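Local coordinates for bacterial bifunctional deaminase-reductase C-terminal domain-containing protein (Corynebacterium diphtheriae, PDB 2P4G) that probably acts as an NADP-dependent pyrimidine reductase of the RibD C-terminal family, which is associated with riboflavin biosynthesis, at residues S124-L127 / F128-D131; I178-D181 / A182-R186; G58-T61 / D62-L66; L114-K117 / S118-F121. All blocks are in the same frame, centred on the assembly; numbering follows the deposited sequence.

Interaction 1: residues S124-L127 / F128-D131; sequences SSEL and FSPD. With EDO (1,2-ethanediol), chain E; EDO (1,2-ethanediol), chain O.
Backbone bonds set the shape of this tight turn: Phe128 N donates to Ser125 O at 3.0 Å, and Ser129 N donates to Glu126 O at 3.1 Å. These i to i+3 bonds carry on the short 3-10 turn that begins at Glu126. At its start Ser125 OG accepts from Leu127 N, an ST turn.

Side-chain polar bonds tie Glu126 to Ser129. Glu126 folds back at its second torsion (chi2 -71°), which brings OE1 within 2.5 Å of Ser129 OG; the hydroxyl donates to the carboxylate oxygen from above the carboxylate plane. A water gives one hydrogen to the same Ser129 OG and the other to Ser125 O, so both ends of the turn share it. Two 1,2-ethanediol molecules, probably left from crystallisation, bind Glu126 N and Asp131 OD2.

The apolar part is a CH-pi contact: Leu127 CB lies over one face of the Phe128 ring, 4.2 Å from its centroid, while Ser125 CB approaches the same ring obliquely.

In the fold this is the loop between strands 111-115 and 139-143. Leu127 packs on Leu112 and Phe128 on Leu114 of strand 111-115, and the Phe128 ring also meets those of Phe121 and Phe123.

Interaction 2: residues I178-D181 / A182-R186; sequences IAFD and ALHAR
His184 turns the edge of its imidazole toward the face of the Phe180 ring one helical turn earlier, an edge-to-face pair with centroids 4.1 Å apart and planes at 63°. NE2 does the touching: it stands over the phenyl face, displaced toward the rim, and comes within 3.1 Å of Phe180 CZ. The Phe180 ring reaches this place because its CG is swung anti to the backbone N (chi1 -165°), while His184 takes the other helical choice, with CG beside its own N (chi1 -71°). The imidazole also has Phe180 O over one of its faces, 3.3 Å from His184 CG. At its other nitrogen, ND1 forms a weak hydrogen bond with Leu188 O.

Behind the rings runs the regular backbone of the helix, which sets their spacing. His184 N donates to Phe180 O at 2.9 Å, and the bonds from Ala182 N to Ile178 O, Leu183 N to Ala179 O and Ala185 N to Asp181 O are of the same i to i+4 kind. Near the end of the helix Arg186 folds back so that NE makes a weak bond to Ala182 O, 3.2 Å long, while its NH1 forms a salt bridge with Glu165.

Helix 175-184 lies against the parallel part of the sheet. Phe180, Leu183 and His184 all rest on Ile191 of strand 190-195, Ala179 touches Ile141 of strand 139-143, and Ile178 and Ala182 both reach Ile167 of strand 166-169.

Interaction 3: residues G58-T61 / D62-L66; sequences GDQT and DADLL. With EDO (1,2-ethanediol), chain J.
Asp64 OD1 takes a hydrogen bond from Gln60 NE2 at 2.6 Å, the shortest polar bond of this turn. Gln60 gets there by a sharp bend at its second torsion (chi2 52°), which brings NE2 to the Asp64 carboxylate. The two side chains cross at about a right angle, and their flat groups are 43° apart: the carboxylate oxygen lies in the amide plane of Gln60, but the N-H arrives from above the carboxylate plane.

One residue earlier, Asp59 sits at the N-cap of helix 60-72. Its carboxylate OD1 accepts from Asp62 N at 3.0 Å, a nearly straight bond with an N-H...O angle of 176°. The other oxygen, OD2, accepts from Ser249 OG, so each end of the cap carboxylate is held. Backbone bonds then take over, Ala63 N to Asp59 O at 3.0 Å, Asp64 N to Gln60 O and Leu65 N to Thr61 O.

Asp62 turns to the inner side, where its OD1 is hydrogen-bonded to Thr215 OG1 and its OD2 receives a hydrogen bond from an ethanediol hydroxyl at 3.2 Å. The glycol is probably from the crystallisation liquor. Asp62 and Leu65 both also lean on Phe255 of strand 254-260.

Three aspartates, one at the N-cap and two in the first turns of the helix, gather here. Their negative charge probably suits the positive end of the helix dipole, and the cap satisfies an amide N-H that has no preceding helical carbonyl to meet.

Interaction 4: residues L114-K117 / S118-F121; sequences LLSK and SLYF. With EDO (1,2-ethanediol), chain M; EDO (1,2-ethanediol), chain N.
Ser116 and Phe121 make the tight part of this bend, Ser116 CB coming within 3.5 Å of CZ at the far end of the phenyl ring. Leu114 CD1 approaches the same ring obliquely, 3.9 Å from CE1. Ser116 OG, anti to its own backbone N (chi1 178°), reaches across the turn and accepts from Leu119 N at 2.7 Å, with the N-H...O angle bent to 134°. A water links that hydroxyl to Tyr120 O, to which it donates at 2.8 Å. Leu119 takes up a left-handed backbone conformation and sends its side chain onto Leu156 and Leu159 of helix 150-162.

The outer side is looser. Lys117, Ser118 and Tyr120 are exposed. On this side Ser118 OG accepts from Tyr120 N at 3.1 Å, and Ser118 O is hydrogen-bonded to Arg155 NH1. Two ethanediols, probably from the crystallisation liquor, settle on backbone here: one accepts from Lys117 N, and the other accepts from Phe121 N while its O1 donates to Phe121 O at 2.6 Å.

Through this bend the chain leaves strand 111-115, in the parallel part of the mixed sheet, and the Ser118 hydroxyl bonded to the amide two residues on makes it an ST turn.

Interaction 4 takes in the end of strand 111-115 and the start of the loop that interaction 1 continues. The two touch through their aromatics, Phe128 CZ lying 3.3 Å from Phe121 CD1, and each has a buried phenylalanine beside more exposed polar residues. Interaction 2 meets interaction 4 more lightly, Ala179 CB standing 4.0 Å from Leu115 CD2 where helix 175-184 packs against the sheet. Interaction 3 stands apart, at the start of helix 60-72, its centre about 26 Å from those of interactions 1 and 4, and it is the surface contact of the four. Its chemistry is carboxylate and amide, whereas interaction 2 adds an aromatic pair to its helical bonds, beside strand 190-195.

Interaction 1: residues S124-L127 / F128-D131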
loop_
_atom_site.group_PDB
_atom_site.type_symbol
_atom_site.label_atom_id
_atom_site.label_comp_id
_atom_site.label_asym_id
_atom_site.label_seq_id
_atom_site.Cartn_x
_atom_site.Cartn_y
_atom_site.Cartn_z
ATOM N N SER A 124 -12.204 -19.169 -27.087
ATOM C CA SER A 124 -10.966 -19.668 -27.694
ATOM C C SER A 124 -10.030 -20.183 -26.563
ATOM O O SER A 124 -9.012 -20.814 -26.821
ATOM C CB SER A 124 -10.263 -18.573 -28.501
ATOM O OG SER A 124 -9.451 -17.777 -27.634
ATOM N N SER A 125 -10.353 -19.867 -25.316
ATOM C CA SER A 125 -9.572 -20.364 -24.216
ATOM C C SER A 125 -9.795 -21.859 -24.096
ATOM O O SER A 125 -10.903 -22.337 -24.292
ATOM C CB SER A 125 -9.976 -19.703 -22.916
ATOM O OG SER A 125 -9.123 -20.158 -21.875
ATOM N N GLU A 126 -8.740 -22.584 -23.730
ATOM C CA GLU A 126 -8.864 -24.003 -23.391
ATOM C C GLU A 126 -9.775 -24.190 -22.202
ATOM O O GLU A 126 -10.402 -25.234 -22.082
ATOM C CB GLU A 126 -7.501 -24.639 -23.088
ATOM C CG GLU A 126 -6.637 -24.947 -24.316
ATOM C CD GLU A 126 -7.155 -26.098 -25.156
ATOM O OE1 GLU A 126 -8.324 -26.512 -24.958
ATOM O OE2 GLU A 126 -6.385 -26.596 -26.013
ATOM N N LEU A 127 -9.866 -23.190 -21.324
ATOM C CA LEU A 127 -10.839 -23.273 -20.217
ATOM C C LEU A 127 -12.268 -23.576 -20.693
ATOM O O LEU A 127 -13.056 -24.125 -19.929
ATOM C CB LEU A 127 -10.861 -21.999 -19.375
ATOM C CG LEU A 127 -9.808 -21.863 -18.275
ATOM C CD1 LEU A 127 -9.884 -20.421 -17.725
ATOM C CD2 LEU A 127 -9.995 -22.946 -17.187
ATOM N N PHE A 128 -12.589 -23.222 -21.937
ATOM C CA PHE A 128 -13.947 -23.431 -22.462
ATOM C C PHE A 128 -14.038 -24.413 -23.619
ATOM O O PHE A 128 -15.086 -24.469 -24.268
ATOM C CB PHE A 128 -14.620 -22.077 -22.764
ATOM C CG PHE A 128 -14.667 -21.214 -21.559
ATOM C CD1 PHE A 128 -15.542 -21.506 -20.537
ATOM C CD2 PHE A 128 -13.777 -20.183 -21.394
ATOM C CE1 PHE A 128 -15.538 -20.768 -19.366
ATOM C CE2 PHE A 128 -13.760 -19.438 -20.230
ATOM C CZ PHE A 128 -14.645 -19.726 -19.215
ATOM N N SER A 129 -12.986 -25.225 -23.831
ATOM C CA SER A 129 -13.055 -26.334 -24.787
ATOM C C SER A 129 -13.972 -27.403 -24.243
ATOM O O SER A 129 -13.859 -27.775 -23.081
ATOM C CB SER A 129 -11.699 -26.976 -25.085
ATOM O OG SER A 129 -10.755 -26.009 -25.521
ATOM N N PRO A 130 -14.877 -27.920 -25.092
ATOM C CA PRO A 130 -15.831 -28.953 -24.677
ATOM C C PRO A 130 -15.208 -30.285 -24.249
ATOM O O PRO A 130 -15.851 -31.080 -23.570
ATOM C CB PRO A 130 -16.717 -29.145 -25.908
ATOM C CG PRO A 130 -16.040 -28.520 -27.008
ATOM C CD PRO A 130 -15.052 -27.538 -26.500
ATOM N N ASP A 131 -13.964 -30.520 -24.628
ATOM C CA ASP A 131 -13.295 -31.749 -24.258
ATOM C C ASP A 131 -12.261 -31.550 -23.155
ATOM O O ASP A 131 -11.478 -32.431 -22.885
ATOM C CB ASP A 131 -12.646 -32.360 -25.498
ATOM C CG ASP A 131 -11.722 -31.402 -26.205
ATOM O OD1 ASP A 131 -11.510 -30.279 -25.725
ATOM O OD2 ASP A 131 -11.223 -31.773 -27.255
HETATM C C1 EDO E . -5.131 -22.027 -23.390
HETATM O O1 EDO E . -6.149 -21.054 -23.174
HETATM C C2 EDO E . -4.690 -22.616 -22.068
HETATM O O2 EDO E . -3.309 -22.963 -22.176
HETATM C C1 EDO O . -11.371 -33.871 -29.541
HETATM O O1 EDO O . -12.407 -34.002 -28.547
HETATM C C2 EDO O . -11.823 -33.243 -30.861
HETATM O O2 EDO O . -11.625 -34.167 -31.945
HETATM O O HOH W 1 -11.750 -23.694 -26.395
#

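Interaction 2: residues I178-D181 / A182-R186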
loop_
_atom_site.group_PDB
_atom_site.type_symbol
_atom_site.label_atom_id
_atom_site.label_comp_id
_atom_site.label_asym_id
_atom_site.label_seq_id
_atom_site.Cartn_x
_atom_site.Cartn_y
_atom_site.Cartn_z
ATOM N N ILE A 178 -22.165 -17.549 -1.970
ATOM C CA ILE A 178 -22.661 -18.647 -2.779
ATOM C C ILE A 178 -21.510 -19.553 -3.224
ATOM O O ILE A 178 -21.596 -20.776 -3.130
ATOM C CB ILE A 178 -23.414 -18.115 -4.019
ATOM C CG1 ILE A 178 -24.740 -17.467 -3.594
ATOM C CG2 ILE A 178 -23.658 -19.256 -5.047
ATOM C CD1 ILE A 178 -25.823 -18.445 -3.297
ATOM N N ALA A 179 -20.439 -18.948 -3.718
ATOM C CA ALA A 179 -19.288 -19.711 -4.168
ATOM C C ALA A 179 -18.729 -20.495 -2.996
ATOM O O ALA A 179 -18.437 -21.676 -3.121
ATOM C CB ALA A 179 -18.223 -18.790 -4.735
ATOM N N PHE A 180 -18.577 -19.795 -1.876
ATOM C CA PHE A 180 -18.000 -20.322 -0.642
ATOM C C PHE A 180 -18.785 -21.573 -0.237
ATOM O O PHE A 180 -18.194 -22.624 -0.019
ATOM C CB PHE A 180 -18.046 -19.209 0.419
ATOM C CG PHE A 180 -17.184 -19.439 1.653
ATOM C CD1 PHE A 180 -15.794 -19.382 1.579
ATOM C CD2 PHE A 180 -17.784 -19.613 2.918
ATOM C CE1 PHE A 180 -15.004 -19.559 2.732
ATOM C CE2 PHE A 180 -17.006 -19.784 4.077
ATOM C CZ PHE A 180 -15.610 -19.755 3.984
ATOM N N ASP A 181 -20.114 -21.464 -0.211
ATOM C CA ASP A 181 -20.992 -22.594 0.102
ATOM C C ASP A 181 -20.925 -23.721 -0.932
ATOM O O ASP A 181 -20.858 -24.900 -0.560
ATOM C CB ASP A 181 -22.453 -22.126 0.247
ATOM C CG ASP A 181 -22.643 -21.116 1.386
ATOM O OD1 ASP A 181 -21.727 -20.936 2.225
ATOM O OD2 ASP A 181 -23.712 -20.479 1.429
ATOM N N ALA A 182 -20.975 -23.365 -2.219
ATOM C CA ALA A 182 -20.880 -24.358 -3.301
ATOM C C ALA A 182 -19.594 -25.180 -3.181
ATOM O O ALA A 182 -19.587 -26.376 -3.452
ATOM C CB ALA A 182 -20.932 -23.677 -4.686
ATOM N N LEU A 183 -18.509 -24.512 -2.781
ATOM C CA LEU A 183 -17.208 -25.155 -2.648
ATOM C C LEU A 183 -17.137 -25.988 -1.369
ATOM O O LEU A 183 -16.616 -27.099 -1.383
ATOM C CB LEU A 183 -16.081 -24.128 -2.689
ATOM C CG LEU A 183 -15.793 -23.494 -4.054
ATOM C CD1 LEU A 183 -14.890 -22.260 -3.910
ATOM C CD2 LEU A 183 -15.147 -24.487 -4.991
ATOM N N HIS A 184 -17.659 -25.463 -0.271
ATOM C CA HIS A 184 -17.706 -26.245 0.965
ATOM C C HIS A 184 -18.579 -27.457 0.787
ATOM O O HIS A 184 -18.182 -28.546 1.167
ATOM C CB HIS A 184 -18.205 -25.423 2.149
ATOM C CG HIS A 184 -17.226 -24.399 2.612
ATOM N ND1 HIS A 184 -15.905 -24.421 2.231
ATOM C CD2 HIS A 184 -17.368 -23.327 3.424
ATOM C CE1 HIS A 184 -15.273 -23.403 2.782
ATOM N NE2 HIS A 184 -16.137 -22.722 3.512
ATOM N N ALA A 185 -19.747 -27.261 0.172
ATOM C CA ALA A 185 -20.682 -28.361 -0.136
ATOM C C ALA A 185 -20.081 -29.398 -1.063
ATOM O O ALA A 185 -20.670 -30.430 -1.305
ATOM C CB ALA A 185 -21.954 -27.818 -0.744
ATOM N N ARG A 186 -18.898 -29.118 -1.568
ATOM C CA ARG A 186 -18.190 -29.971 -2.488
ATOM C C ARG A 186 -16.973 -30.568 -1.806
ATOM O O ARG A 186 -16.143 -31.181 -2.462
ATOM C CB ARG A 186 -17.711 -29.068 -3.604
ATOM C CG ARG A 186 -17.556 -29.699 -4.925
ATOM C CD ARG A 186 -17.680 -28.619 -5.975
ATOM N NE ARG A 186 -19.070 -28.149 -6.064
ATOM C CZ ARG A 186 -19.687 -27.844 -7.201
ATOM N NH1 ARG A 186 -19.046 -27.968 -8.372
ATOM N NH2 ARG A 186 -20.956 -27.438 -7.164
#

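Interaction 3: residues G58-T61 / D62-L66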
loop_
_atom_site.group_PDB
_atom_site.type_symbol
_atom_site.label_atom_id
_atom_site.label_comp_id
_atom_site.label_asym_id
_atom_site.label_seq_id
_atom_site.Cartn_x
_atom_site.Cartn_y
_atom_site.Cartn_z
ATOM N N GLY A 58 4.784 -8.373 -10.717
ATOM C CA GLY A 58 5.320 -9.566 -10.090
ATOM C C GLY A 58 6.655 -9.930 -10.677
ATOM O O GLY A 58 6.998 -9.490 -11.771
ATOM N N ASP A 59 7.418 -10.716 -9.926
ATOM C CA ASP A 59 8.641 -11.330 -10.437
ATOM C C ASP A 59 8.455 -12.843 -10.333
ATOM O O ASP A 59 7.336 -13.316 -10.116
ATOM C CB ASP A 59 9.896 -10.820 -9.700
ATOM C CG ASP A 59 9.931 -11.212 -8.224
ATOM O OD1 ASP A 59 8.978 -11.838 -7.727
ATOM O OD2 ASP A 59 10.922 -10.872 -7.553
ATOM N N GLN A 60 9.534 -13.598 -10.501
ATOM C CA GLN A 60 9.447 -15.045 -10.497
ATOM C C GLN A 60 9.119 -15.584 -9.126
ATOM O O GLN A 60 8.376 -16.531 -9.009
ATOM C CB GLN A 60 10.753 -15.684 -10.991
ATOM C CG GLN A 60 10.587 -17.174 -11.305
ATOM C CD GLN A 60 9.410 -17.446 -12.240
ATOM O OE1 GLN A 60 9.381 -16.947 -13.364
ATOM N NE2 GLN A 60 8.429 -18.229 -11.771
ATOM N N THR A 61 9.681 -14.985 -8.089
ATOM C CA THR A 61 9.405 -15.426 -6.715
ATOM C C THR A 61 7.903 -15.356 -6.463
ATOM O O THR A 61 7.291 -16.339 -6.080
ATOM C CB THR A 61 10.213 -14.612 -5.697
ATOM O OG1 THR A 61 11.620 -14.740 -5.994
ATOM C CG2 THR A 61 9.951 -15.105 -4.304
ATOM N N ASP A 62 7.318 -14.202 -6.767
ATOM C CA ASP A 62 5.885 -13.975 -6.642
ATOM C C ASP A 62 5.042 -14.962 -7.452
ATOM O O ASP A 62 4.025 -15.450 -6.952
ATOM C CB ASP A 62 5.550 -12.543 -7.077
ATOM C CG ASP A 62 4.119 -12.180 -6.812
ATOM O OD1 ASP A 62 3.722 -12.070 -5.634
ATOM O OD2 ASP A 62 3.370 -12.032 -7.777
ATOM N N ALA A 63 5.444 -15.241 -8.697
ATOM C CA ALA A 63 4.717 -16.222 -9.538
ATOM C C ALA A 63 4.803 -17.618 -8.923
ATOM O O ALA A 63 3.825 -18.356 -8.894
ATOM C CB ALA A 63 5.266 -16.246 -11.016
ATOM N N ASP A 64 5.984 -17.972 -8.444
ATOM C CA ASP A 64 6.172 -19.196 -7.674
ATOM C C ASP A 64 5.288 -19.288 -6.440
ATOM O O ASP A 64 4.755 -20.337 -6.120
ATOM C CB ASP A 64 7.609 -19.285 -7.201
ATOM C CG ASP A 64 8.585 -19.470 -8.324
ATOM O OD1 ASP A 64 8.141 -19.564 -9.501
ATOM O OD2 ASP A 64 9.804 -19.525 -8.022
ATOM N N LEU A 65 5.163 -18.197 -5.717
ATOM C CA LEU A 65 4.322 -18.174 -4.524
ATOM C C LEU A 65 2.846 -18.383 -4.882
ATOM O O LEU A 65 2.123 -19.082 -4.183
ATOM C CB LEU A 65 4.506 -16.844 -3.773
ATOM C CG LEU A 65 3.766 -16.697 -2.452
ATOM C CD1 LEU A 65 4.278 -17.739 -1.506
ATOM C CD2 LEU A 65 3.940 -15.263 -1.894
ATOM N N LEU A 66 2.389 -17.777 -5.962
ATOM C CA LEU A 66 1.032 -18.065 -6.397
ATOM C C LEU A 66 0.864 -19.562 -6.613
ATOM O O LEU A 66 -0.111 -20.141 -6.158
ATOM C CB LEU A 66 0.671 -17.329 -7.687
ATOM C CG LEU A 66 -0.462 -16.316 -7.648
ATOM C CD1 LEU A 66 -0.766 -15.876 -9.096
ATOM C CD2 LEU A 66 -1.718 -16.880 -6.967
HETATM C C1 EDO J . -0.645 -11.793 -7.609
HETATM O O1 EDO J . 0.351 -12.122 -6.646
HETATM C C2 EDO J . -1.970 -12.262 -7.012
HETATM O O2 EDO J . -3.156 -11.725 -7.659
#

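Interaction 4: residues L114-K117 / S118-F121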
loop_
_atom_site.group_PDB
_atom_site.type_symbol
_atom_site.label_atom_id
_atom_site.label_comp_id
_atom_site.label_asym_id
_atom_site.label_seq_id
_atom_site.Cartn_x
_atom_site.Cartn_y
_atom_site.Cartn_z
ATOM N N LEU A 114 -14.845 -19.262 -11.101
ATOM C CA LEU A 114 -14.854 -17.972 -11.766
ATOM C C LEU A 114 -16.142 -17.285 -11.469
ATOM O O LEU A 114 -17.225 -17.865 -11.675
ATOM C CB LEU A 114 -14.735 -18.146 -13.279
ATOM C CG LEU A 114 -13.464 -18.804 -13.802
ATOM C CD1 LEU A 114 -13.592 -18.968 -15.334
ATOM C CD2 LEU A 114 -12.194 -17.983 -13.420
ATOM N N LEU A 115 -16.026 -16.070 -10.938
ATOM C CA LEU A 115 -17.169 -15.248 -10.605
ATOM C C LEU A 115 -17.439 -14.287 -11.756
ATOM O O LEU A 115 -16.589 -13.472 -12.122
ATOM C CB LEU A 115 -16.870 -14.454 -9.333
ATOM C CG LEU A 115 -16.413 -15.240 -8.105
ATOM C CD1 LEU A 115 -16.280 -14.299 -6.909
ATOM C CD2 LEU A 115 -17.349 -16.365 -7.774
ATOM N N SER A 116 -18.627 -14.377 -12.331
ATOM C CA SER A 116 -18.961 -13.618 -13.527
ATOM C C SER A 116 -20.410 -13.224 -13.535
ATOM O O SER A 116 -21.315 -14.070 -13.741
ATOM C CB SER A 116 -18.672 -14.465 -14.782
ATOM O OG SER A 116 -19.046 -13.754 -15.955
ATOM N N LYS A 117 -20.665 -11.943 -13.375
ATOM C CA LYS A 117 -22.036 -11.486 -13.485
ATOM C C LYS A 117 -22.500 -11.388 -14.936
ATOM O O LYS A 117 -23.646 -11.672 -15.220
ATOM C CB LYS A 117 -22.250 -10.187 -12.690
ATOM C CG LYS A 117 -22.111 -10.405 -11.142
ATOM C CD LYS A 117 -22.632 -9.234 -10.309
ATOM C CE LYS A 117 -21.847 -9.078 -8.998
ATOM N NZ LYS A 117 -22.585 -8.238 -7.987
ATOM N N SER A 118 -21.612 -11.037 -15.856
ATOM C CA SER A 118 -21.973 -10.922 -17.297
ATOM C C SER A 118 -21.968 -12.245 -18.059
ATOM O O SER A 118 -22.688 -12.394 -19.059
ATOM C CB SER A 118 -21.026 -9.962 -18.025
ATOM O OG SER A 118 -19.743 -10.556 -18.224
ATOM N N LEU A 119 -21.132 -13.176 -17.608
ATOM C CA LEU A 119 -20.939 -14.465 -18.284
ATOM C C LEU A 119 -20.199 -14.318 -19.629
ATOM O O LEU A 119 -20.252 -15.233 -20.474
ATOM C CB LEU A 119 -22.270 -15.200 -18.481
ATOM C CG LEU A 119 -22.941 -15.752 -17.230
ATOM C CD1 LEU A 119 -24.244 -16.527 -17.644
ATOM C CD2 LEU A 119 -21.927 -16.646 -16.467
ATOM N N TYR A 120 -19.524 -13.173 -19.815
ATOM C CA TYR A 120 -18.718 -12.954 -21.011
ATOM C C TYR A 120 -17.420 -13.729 -20.809
ATOM O O TYR A 120 -16.687 -13.475 -19.852
ATOM C CB TYR A 120 -18.398 -11.475 -21.287
ATOM C CG TYR A 120 -17.519 -11.392 -22.499
ATOM C CD1 TYR A 120 -18.058 -11.554 -23.767
ATOM C CD2 TYR A 120 -16.141 -11.267 -22.385
ATOM C CE1 TYR A 120 -17.254 -11.558 -24.885
ATOM C CE2 TYR A 120 -15.335 -11.245 -23.496
ATOM C CZ TYR A 120 -15.883 -11.415 -24.740
ATOM O OH TYR A 120 -15.094 -11.435 -25.871
ATOM N N PHE A 121 -17.163 -14.686 -21.703
ATOM C CA PHE A 121 -15.933 -15.429 -21.715
ATOM C C PHE A 121 -15.368 -15.552 -23.120
ATOM O O PHE A 121 -16.099 -15.573 -24.102
ATOM C CB PHE A 121 -16.150 -16.821 -21.130
ATOM C CG PHE A 121 -16.468 -16.802 -19.679
ATOM C CD1 PHE A 121 -15.493 -16.522 -18.761
ATOM C CD2 PHE A 121 -17.754 -17.027 -19.233
ATOM C CE1 PHE A 121 -15.770 -16.498 -17.414
ATOM C CE2 PHE A 121 -18.043 -17.013 -17.894
ATOM C CZ PHE A 121 -17.054 -16.733 -16.982
HETATM C C1 EDO M . -18.876 -14.444 -26.113
HETATM O O1 EDO M . -17.482 -14.841 -26.137
HETATM C C2 EDO M . -19.755 -15.314 -25.217
HETATM O O2 EDO M . -19.272 -15.364 -23.855
HETATM C C1 EDO N . -15.866 -10.209 -12.950
HETATM O O1 EDO N . -14.602 -9.923 -12.337
HETATM C C2 EDO N . -16.966 -10.219 -11.890
HETATM O O2 EDO N . -18.249 -10.251 -12.540
HETATM O O HOH W 2 -17.306 -12.659 -17.286
#